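Local coordinates for protein putative phosphohistidine phosphatase SixA (Agrobacterium tumefaciens, PDB 2RFL) that probably removes phosphate from phosphohistidine in proteins, as a SixA-like member of the histidine phosphatase superfamily, at residues Arg65-Thr70 with Ile83-Glu88; Arg51-Asp56 with Leu163-Ala168. All coordinates share one frame; numbering follows the deposited sequence.

Interaction 1 of 2, residues Arg65-Thr70 with Ile83-Glu88; sequences RCRQTT and IVYIDE
Arg67 and Tyr85 both set CG beside the backbone N and anti to the carbonyl carbon (chi1 -79° and -66°); with the arginine extended from CG to NE, its guanidinium reaches over the tyrosine ring. The contact lies in a beta-alpha-beta unit of the alpha-beta-alpha sandwich: helix 64-77 connects strand 57-60 to the parallel edge strand 82-85, and Arg67 and Thr70 on the helix meet Tyr85 on the strand. The two flat groups stack with their planes 23° apart. Arg67 CZ sits 3.9 Å from the centroid of the Tyr85 ring, close enough to the ring normal for a cation-pi interaction. Arg67 NH1 is the atom over the middle of the ring, 3.6 Å from Tyr85 CE2, while Arg67 NH2 lies nearer the root of the side chain, 3.7 Å from Tyr85 CB. Lower down the arginine, Arg67 CG packs 3.8 Å from Tyr85 CE1. A weak hydrogen bond from Arg67 NE to Thr62 O gives the guanidinium a second hold. Thr70 meets the far end of the tyrosine from the opposite direction, its methyl CG2 3.3 Å from Tyr85 OH. At the guanidinium edge, a water in the plane accepts from Arg67 NH1 at 3.2 Å and is linked more weakly to Tyr85 OH at 3.4 Å.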
ATOM      1  N   ARG A  65       8.162  -8.372   6.482  1.00 34.54           N
ATOM      2  CA  ARG A  65       8.280  -7.822   5.130  1.00 34.07           C
ATOM      3  C   ARG A  65       7.452  -6.551   4.917  1.00 34.11           C
ATOM      4  O   ARG A  65       7.681  -5.807   3.969  1.00 34.29           O
ATOM      5  CB  ARG A  65       7.952  -8.862   4.043  1.00 34.17           C
ATOM      6  CG  ARG A  65       6.444  -9.155   3.793  1.00 30.69           C
ATOM      7  CD  ARG A  65       6.294 -10.348   2.755  1.00 29.70           C
ATOM      8  NE  ARG A  65       5.043 -11.142   2.822  1.00 27.64           N
ATOM      9  CZ  ARG A  65       4.801 -12.125   3.703  1.00 27.98           C
ATOM     10  NH1 ARG A  65       5.690 -12.478   4.645  1.00 24.94           N
ATOM     11  NH2 ARG A  65       3.644 -12.777   3.645  1.00 30.58           N
ATOM     12  N   CYS A  66       6.490  -6.297   5.786  1.00 33.52           N
ATOM     13  CA  CYS A  66       5.649  -5.123   5.616  1.00 33.07           C
ATOM     14  C   CYS A  66       6.278  -4.069   6.447  1.00 32.30           C
ATOM     15  O   CYS A  66       6.379  -2.938   6.041  1.00 32.80           O
ATOM     16  CB  CYS A  66       4.206  -5.370   6.070  1.00 33.12           C
ATOM     17  SG  CYS A  66       3.157  -6.030   4.758  1.00 33.64           S
ATOM     18  N   ARG A  67       6.736  -4.483   7.608  1.00 31.65           N
ATOM     19  CA  ARG A  67       7.424  -3.640   8.532  1.00 31.74           C
ATOM     20  C   ARG A  67       8.643  -2.931   7.885  1.00 32.19           C
ATOM     21  O   ARG A  67       8.734  -1.715   7.913  1.00 30.08           O
ATOM     22  CB  ARG A  67       7.789  -4.488   9.745  1.00 31.34           C
ATOM     23  CG  ARG A  67       6.610  -4.673  10.660  1.00 28.99           C
ATOM     24  CD  ARG A  67       7.101  -5.239  11.975  1.00 30.11           C
ATOM     25  NE  ARG A  67       6.096  -5.239  13.030  1.00 28.91           N
ATOM     26  CZ  ARG A  67       5.843  -4.214  13.858  1.00 31.54           C
ATOM     27  NH1 ARG A  67       6.498  -3.075  13.753  1.00 32.37           N
ATOM     28  NH2 ARG A  67       4.921  -4.323  14.805  1.00 28.45           N
ATOM     29  N   GLN A  68       9.523  -3.724   7.257  1.00 33.00           N
ATOM     30  CA  GLN A  68      10.713  -3.240   6.563  1.00 33.36           C
ATOM     31  C   GLN A  68      10.262  -2.384   5.369  1.00 33.60           C
ATOM     32  O   GLN A  68      10.786  -1.266   5.195  1.00 32.83           O
ATOM     33  CB  GLN A  68      11.649  -4.371   6.110  1.00 32.09           C
ATOM     34  CG  GLN A  68      12.255  -5.263   7.198  1.00 31.68           C
ATOM     35  CD  GLN A  68      12.664  -6.688   6.666  1.00 30.78           C
ATOM     36  OE1 GLN A  68      12.207  -7.179   5.622  1.00 28.01           O
ATOM     37  NE2 GLN A  68      13.452  -7.351   7.429  1.00 30.03           N
ATOM     38  N   THR A  69       9.273  -2.860   4.594  1.00 32.56           N
ATOM     39  CA  THR A  69       8.745  -2.008   3.521  1.00 32.75           C
ATOM     40  C   THR A  69       8.468  -0.592   4.089  1.00 33.44           C
ATOM     41  O   THR A  69       9.022   0.377   3.569  1.00 32.83           O
ATOM     42  CB  THR A  69       7.495  -2.610   2.757  1.00 32.50           C
ATOM     43  OG1 THR A  69       7.784  -3.944   2.290  1.00 32.65           O
ATOM     44  CG2 THR A  69       7.131  -1.763   1.539  1.00 30.00           C
ATOM     45  N   THR A  70       7.678  -0.504   5.176  1.00 34.37           N
ATOM     46  CA  THR A  70       7.271   0.771   5.848  1.00 36.12           C
ATOM     47  C   THR A  70       8.467   1.630   6.312  1.00 37.74           C
ATOM     48  O   THR A  70       8.490   2.825   6.046  1.00 37.26           O
ATOM     49  CB  THR A  70       6.206   0.548   7.015  1.00 35.77           C
ATOM     50  OG1 THR A  70       4.899   0.298   6.462  1.00 36.70           O
ATOM     51  CG2 THR A  70       6.113   1.734   7.957  1.00 31.91           C
ATOM     52  N   ILE A  83       2.251   6.022  12.104  1.00 47.57           N
ATOM     53  CA  ILE A  83       2.199   4.636  11.649  1.00 46.50           C
ATOM     54  C   ILE A  83       1.668   3.662  12.707  1.00 45.64           C
ATOM     55  O   ILE A  83       2.058   3.686  13.879  1.00 45.57           O
ATOM     56  CB  ILE A  83       3.515   4.135  10.962  1.00 46.37           C
ATOM     57  CG1 ILE A  83       4.367   3.261  11.880  1.00 46.83           C
ATOM     58  CG2 ILE A  83       4.332   5.269  10.371  1.00 46.93           C
ATOM     59  CD1 ILE A  83       5.354   4.019  12.747  1.00 50.85           C
ATOM     60  N   VAL A  84       0.746   2.818  12.274  1.00 44.60           N
ATOM     61  CA  VAL A  84       0.165   1.816  13.156  1.00 44.04           C
ATOM     62  C   VAL A  84       0.225   0.413  12.564  1.00 43.39           C
ATOM     63  O   VAL A  84      -0.033   0.187  11.366  1.00 42.11           O
ATOM     64  CB  VAL A  84      -1.268   2.141  13.479  1.00 43.90           C
ATOM     65  CG1 VAL A  84      -1.329   3.334  14.418  1.00 41.65           C
ATOM     66  CG2 VAL A  84      -1.958   2.401  12.171  1.00 43.75           C
ATOM     67  N   TYR A  85       0.541  -0.518  13.451  1.00 42.65           N
ATOM     68  CA  TYR A  85       0.695  -1.903  13.100  1.00 42.25           C
ATOM     69  C   TYR A  85      -0.445  -2.808  13.575  1.00 42.58           C
ATOM     70  O   TYR A  85      -0.841  -2.785  14.722  1.00 42.26           O
ATOM     71  CB  TYR A  85       2.033  -2.374  13.603  1.00 41.91           C
ATOM     72  CG  TYR A  85       3.166  -1.698  12.888  1.00 40.25           C
ATOM     73  CD1 TYR A  85       3.520  -2.093  11.608  1.00 37.68           C
ATOM     74  CD2 TYR A  85       3.862  -0.638  13.480  1.00 38.46           C
ATOM     75  CE1 TYR A  85       4.572  -1.479  10.936  1.00 39.84           C
ATOM     76  CE2 TYR A  85       4.916  -0.020  12.820  1.00 38.65           C
ATOM     77  CZ  TYR A  85       5.258  -0.448  11.550  1.00 39.50           C
ATOM     78  OH  TYR A  85       6.288   0.134  10.879  1.00 41.35           O
ATOM     79  N   ILE A  86      -0.938  -3.607  12.646  1.00 42.33           N
ATOM     80  CA  ILE A  86      -2.190  -4.275  12.756  1.00 42.28           C
ATOM     81  C   ILE A  86      -1.946  -5.676  12.264  1.00 43.28           C
ATOM     82  O   ILE A  86      -1.864  -5.896  11.047  1.00 41.99           O
ATOM     83  CB  ILE A  86      -3.212  -3.563  11.841  1.00 42.30           C
ATOM     84  CG1 ILE A  86      -3.359  -2.080  12.264  1.00 40.46           C
ATOM     85  CG2 ILE A  86      -4.556  -4.351  11.759  1.00 42.49           C
ATOM     86  CD1 ILE A  86      -4.433  -1.340  11.605  1.00 37.77           C
ATOM     87  N   ASP A  87      -1.814  -6.612  13.210  1.00 45.09           N
ATOM     88  CA  ASP A  87      -1.539  -8.027  12.918  1.00 47.05           C
ATOM     89  C   ASP A  87      -2.567  -8.611  11.937  1.00 47.64           C
ATOM     90  O   ASP A  87      -2.215  -9.389  11.046  1.00 47.32           O
ATOM     91  CB  ASP A  87      -1.526  -8.881  14.210  1.00 48.45           C
ATOM     92  CG  ASP A  87      -0.179  -8.835  14.993  1.00 48.09           C
ATOM     93  OD1 ASP A  87       0.917  -9.128  14.468  1.00 43.24           O
ATOM     94  OD2 ASP A  87      -0.238  -8.559  16.202  1.00 49.82           O
ATOM     95  N   GLU A  88      -3.822  -8.188  12.087  1.00 48.39           N
ATOM     96  CA  GLU A  88      -4.945  -8.664  11.271  1.00 49.17           C
ATOM     97  C   GLU A  88      -4.919  -8.224   9.777  1.00 48.41           C
ATOM     98  O   GLU A  88      -5.807  -8.569   8.990  1.00 47.47           O
ATOM     99  CB  GLU A  88      -6.248  -8.257  11.952  1.00 49.71           C
ATOM    100  CG  GLU A  88      -7.413  -9.202  11.710  1.00 52.53           C
ATOM    101  CD  GLU A  88      -7.434 -10.382  12.651  1.00 56.45           C
ATOM    102  OE1 GLU A  88      -6.368 -10.716  13.215  1.00 60.75           O
ATOM    103  OE2 GLU A  88      -8.514 -10.988  12.829  1.00 56.72           O
TER
HETATM  104  O   HOH W   1       8.736  -2.087  11.761  1.00 52.11           O

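Interaction 2 of 2, residues Arg51-Asp56 with Leu163-Ala168; sequences RRYRPD and LIDFLA
Arg51 and Asp165 make the nearest backbone approach, CA to CA 10.0 Å, where the chain leaves helix 35-51 through positive phi at Arg52 (70°), makes an inverse gamma turn centred on Tyr53, and faces a classic beta bulge at Ile164 and Asp165. Side chains bridge the gap. Tyr53 OH donates to Asp165 OD2 at 2.9 Å, and OD2 accepts through its anti lone pair, on the side away from OD1. Asp165 OD2 lies in the ring plane at its edge, 3.6 Å from Tyr53 CE2, and the carboxylate is turned 80° to the ring, nearly perpendicular. Asp165 CG is anti to its own N (chi1 -156°), which carries the carboxylate out to the tyrosine; the other oxygen, OD1, takes a weak bond from Phe166 N. One face of the tyrosine is covered from within its own segment: Arg51 CB sits 3.4 Å above the ring plane, over the centre. From there the Arg51 chain bends at its second and third torsions and brings NH1 to 4.0 Å from Leu167 CD2, a methyl near the guanidinium plane at its edge. Arg51 NH1 remains 5.3 Å from Asp165 OD2, so attraction between the opposite charges would act only at a distance. Tyr53 also touches Val147, the residue that both bulge positions face. Here a helix-to-strand loop of the alpha-beta-alpha sandwich packs against a bulged, antiparallel edge strand of its central sheet.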
ATOM      1  N   ARG A  51       6.934  13.114  -5.880  1.00 70.28           N
ATOM      2  CA  ARG A  51       5.594  13.580  -6.210  1.00 69.12           C
ATOM      3  C   ARG A  51       4.936  14.180  -4.963  1.00 67.78           C
ATOM      4  O   ARG A  51       3.874  14.771  -5.043  1.00 67.19           O
ATOM      5  CB  ARG A  51       4.750  12.450  -6.826  1.00 68.44           C
ATOM      6  CG  ARG A  51       5.037  12.151  -8.308  1.00 68.26           C
ATOM      7  CD  ARG A  51       6.196  11.168  -8.481  1.00 68.02           C
ATOM      8  NE  ARG A  51       7.197  11.632  -9.453  1.00 68.35           N
ATOM      9  CZ  ARG A  51       7.624  10.933 -10.504  1.00 67.62           C
ATOM     10  NH1 ARG A  51       7.161   9.711 -10.747  1.00 66.84           N
ATOM     11  NH2 ARG A  51       8.517  11.458 -11.320  1.00 67.30           N
ATOM     12  N   ARG A  52       5.615  14.064  -3.823  1.00 66.63           N
ATOM     13  CA  ARG A  52       5.157  14.627  -2.551  1.00 65.51           C
ATOM     14  C   ARG A  52       3.934  13.841  -2.048  1.00 62.17           C
ATOM     15  O   ARG A  52       3.008  14.379  -1.428  1.00 61.25           O
ATOM     16  CB  ARG A  52       4.872  16.131  -2.685  1.00 67.01           C
ATOM     17  CG  ARG A  52       6.120  17.019  -2.841  1.00 72.02           C
ATOM     18  CD  ARG A  52       6.654  17.439  -1.486  1.00 77.38           C
ATOM     19  NE  ARG A  52       7.150  18.813  -1.466  1.00 83.45           N
ATOM     20  CZ  ARG A  52       6.414  19.882  -1.759  1.00 86.54           C
ATOM     21  NH1 ARG A  52       5.154  19.742  -2.140  1.00 86.62           N
ATOM     22  NH2 ARG A  52       6.942  21.095  -1.696  1.00 88.22           N
ATOM     23  N   TYR A  53       3.953  12.553  -2.359  1.00 58.41           N
ATOM     24  CA  TYR A  53       2.921  11.623  -1.962  1.00 54.24           C
ATOM     25  C   TYR A  53       3.080  11.201  -0.491  1.00 52.79           C
ATOM     26  O   TYR A  53       3.286  10.014  -0.205  1.00 52.49           O
ATOM     27  CB  TYR A  53       2.945  10.414  -2.896  1.00 52.71           C
ATOM     28  CG  TYR A  53       2.441  10.694  -4.302  1.00 48.96           C
ATOM     29  CD1 TYR A  53       1.695  11.837  -4.587  1.00 46.76           C
ATOM     30  CD2 TYR A  53       2.652   9.771  -5.335  1.00 45.26           C
ATOM     31  CE1 TYR A  53       1.215  12.092  -5.879  1.00 44.80           C
ATOM     32  CE2 TYR A  53       2.179   9.990  -6.611  1.00 41.10           C
ATOM     33  CZ  TYR A  53       1.466  11.172  -6.898  1.00 43.14           C
ATOM     34  OH  TYR A  53       0.998  11.434  -8.184  1.00 37.45           O
ATOM     35  N   ARG A  54       2.966  12.181   0.415  1.00 50.48           N
ATOM     36  CA  ARG A  54       3.117  12.008   1.864  1.00 48.62           C
ATOM     37  C   ARG A  54       1.762  11.736   2.549  1.00 46.72           C
ATOM     38  O   ARG A  54       0.847  12.551   2.453  1.00 45.52           O
ATOM     39  CB  ARG A  54       3.798  13.242   2.490  1.00 49.70           C
ATOM     40  CG  ARG A  54       4.148  13.126   3.972  1.00 49.30           C
ATOM     41  CD  ARG A  54       4.419  14.464   4.637  1.00 50.26           C
ATOM     42  NE  ARG A  54       3.728  14.547   5.933  1.00 55.36           N
ATOM     43  CZ  ARG A  54       4.240  14.204   7.129  1.00 56.51           C
ATOM     44  NH1 ARG A  54       3.492  14.307   8.226  1.00 55.78           N
ATOM     45  NH2 ARG A  54       5.481  13.744   7.249  1.00 53.18           N
ATOM     46  N   PRO A  55       1.630  10.572   3.223  1.00 45.10           N
ATOM     47  CA  PRO A  55       0.404  10.281   3.944  1.00 44.16           C
ATOM     48  C   PRO A  55       0.483  10.718   5.385  1.00 42.65           C
ATOM     49  O   PRO A  55       1.542  10.676   5.986  1.00 42.44           O
ATOM     50  CB  PRO A  55       0.289   8.749   3.837  1.00 44.27           C
ATOM     51  CG  PRO A  55       1.674   8.273   3.348  1.00 44.44           C
ATOM     52  CD  PRO A  55       2.571   9.448   3.320  1.00 44.74           C
ATOM     53  N   ASP A  56      -0.649  11.160   5.919  1.00 41.17           N
ATOM     54  CA  ASP A  56      -0.782  11.524   7.342  1.00 39.23           C
ATOM     55  C   ASP A  56      -0.661  10.301   8.242  1.00 36.77           C
ATOM     56  O   ASP A  56       0.033  10.331   9.228  1.00 35.34           O
ATOM     57  CB  ASP A  56      -2.129  12.194   7.567  1.00 38.83           C
ATOM     58  CG  ASP A  56      -2.388  13.301   6.580  1.00 40.87           C
ATOM     59  OD1 ASP A  56      -1.420  13.880   6.031  1.00 44.59           O
ATOM     60  OD2 ASP A  56      -3.556  13.609   6.355  1.00 39.35           O
ATOM     61  N   LEU A 163      -8.493   6.398  -9.785  1.00 44.62           N
ATOM     62  CA  LEU A 163      -7.033   6.205  -9.753  1.00 44.63           C
ATOM     63  C   LEU A 163      -6.375   7.329 -10.512  1.00 44.81           C
ATOM     64  O   LEU A 163      -6.817   7.669 -11.615  1.00 45.50           O
ATOM     65  CB  LEU A 163      -6.607   4.854 -10.335  1.00 44.08           C
ATOM     66  CG  LEU A 163      -5.100   4.637 -10.348  1.00 43.51           C
ATOM     67  CD1 LEU A 163      -4.575   3.930  -9.097  1.00 42.16           C
ATOM     68  CD2 LEU A 163      -4.725   3.862 -11.593  1.00 48.04           C
ATOM     69  N   ILE A 164      -5.292   7.865  -9.958  1.00 44.93           N
ATOM     70  CA  ILE A 164      -4.751   9.195 -10.329  1.00 45.24           C
ATOM     71  C   ILE A 164      -3.264   9.086 -10.736  1.00 46.24           C
ATOM     72  O   ILE A 164      -2.710   9.984 -11.462  1.00 46.15           O
ATOM     73  CB  ILE A 164      -4.962  10.173  -9.109  1.00 44.82           C
ATOM     74  CG1 ILE A 164      -6.391  10.696  -9.059  1.00 43.63           C
ATOM     75  CG2 ILE A 164      -3.898  11.289  -8.962  1.00 45.97           C
ATOM     76  CD1 ILE A 164      -6.701  11.858  -9.907  1.00 48.78           C
ATOM     77  N   ASP A 165      -2.640   8.002 -10.240  1.00 45.54           N
ATOM     78  CA  ASP A 165      -1.250   7.607 -10.505  1.00 45.39           C
ATOM     79  C   ASP A 165      -0.962   6.176  -9.983  1.00 45.49           C
ATOM     80  O   ASP A 165      -1.565   5.712  -9.026  1.00 43.48           O
ATOM     81  CB  ASP A 165      -0.280   8.614  -9.859  1.00 45.41           C
ATOM     82  CG  ASP A 165       1.109   8.640 -10.531  1.00 45.05           C
ATOM     83  OD1 ASP A 165       1.369   7.827 -11.463  1.00 44.96           O
ATOM     84  OD2 ASP A 165       1.948   9.488 -10.133  1.00 40.23           O
ATOM     85  N   PHE A 166      -0.031   5.479 -10.624  1.00 47.23           N
ATOM     86  CA  PHE A 166       0.468   4.205 -10.128  1.00 48.61           C
ATOM     87  C   PHE A 166       1.989   4.105 -10.271  1.00 50.72           C
ATOM     88  O   PHE A 166       2.527   4.413 -11.340  1.00 51.72           O
ATOM     89  CB  PHE A 166      -0.210   3.040 -10.850  1.00 47.87           C
ATOM     90  CG  PHE A 166      -0.197   1.752 -10.073  1.00 46.95           C
ATOM     91  CD1 PHE A 166       0.958   0.967  -9.998  1.00 46.48           C
ATOM     92  CD2 PHE A 166      -1.337   1.312  -9.413  1.00 46.42           C
ATOM     93  CE1 PHE A 166       0.970  -0.235  -9.276  1.00 44.42           C
ATOM     94  CE2 PHE A 166      -1.332   0.113  -8.684  1.00 44.60           C
ATOM     95  CZ  PHE A 166      -0.170  -0.656  -8.618  1.00 44.24           C
ATOM     96  N   LEU A 167       2.675   3.678  -9.201  1.00 52.34           N
ATOM     97  CA  LEU A 167       4.116   3.419  -9.254  1.00 54.76           C
ATOM     98  C   LEU A 167       4.490   1.936  -9.205  1.00 55.99           C
ATOM     99  O   LEU A 167       4.052   1.213  -8.329  1.00 55.57           O
ATOM    100  CB  LEU A 167       4.879   4.229  -8.186  1.00 54.86           C
ATOM    101  CG  LEU A 167       4.740   5.762  -8.267  1.00 55.38           C
ATOM    102  CD1 LEU A 167       5.340   6.509  -7.079  1.00 54.08           C
ATOM    103  CD2 LEU A 167       5.269   6.354  -9.621  1.00 59.44           C
ATOM    104  N   ALA A 168       5.264   1.496 -10.192  1.00 58.57           N
ATOM    105  CA  ALA A 168       5.856   0.160 -10.245  1.00 60.77           C
ATOM    106  C   ALA A 168       7.354   0.250 -10.589  1.00 63.07           C
ATOM    107  O   ALA A 168       7.802   1.249 -11.169  1.00 63.07           O
ATOM    108  CB  ALA A 168       5.141  -0.692 -11.257  1.00 60.81           C
TER

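Overall arrangement
The two contacts sit at the outermost strands of one mixed six-stranded sheet: interaction 1 uses strand 82-85 and interaction 2 uses strand 162-167. Their centres are about 18 Å apart, on opposite sides of the chain's centre, and their nearest atoms are about 6 Å apart without touching. Along the chain, residues 51-56 come first, followed by both segments of interaction 1, and residues 163-168 come last. Interaction 1 is therefore local, across a single crossover, whereas interaction 2 ties the early part of the chain to its final strand. The loop 51-56 leads straight into strand 57-60, the neighbour of 82-85, so the sheet itself connects them.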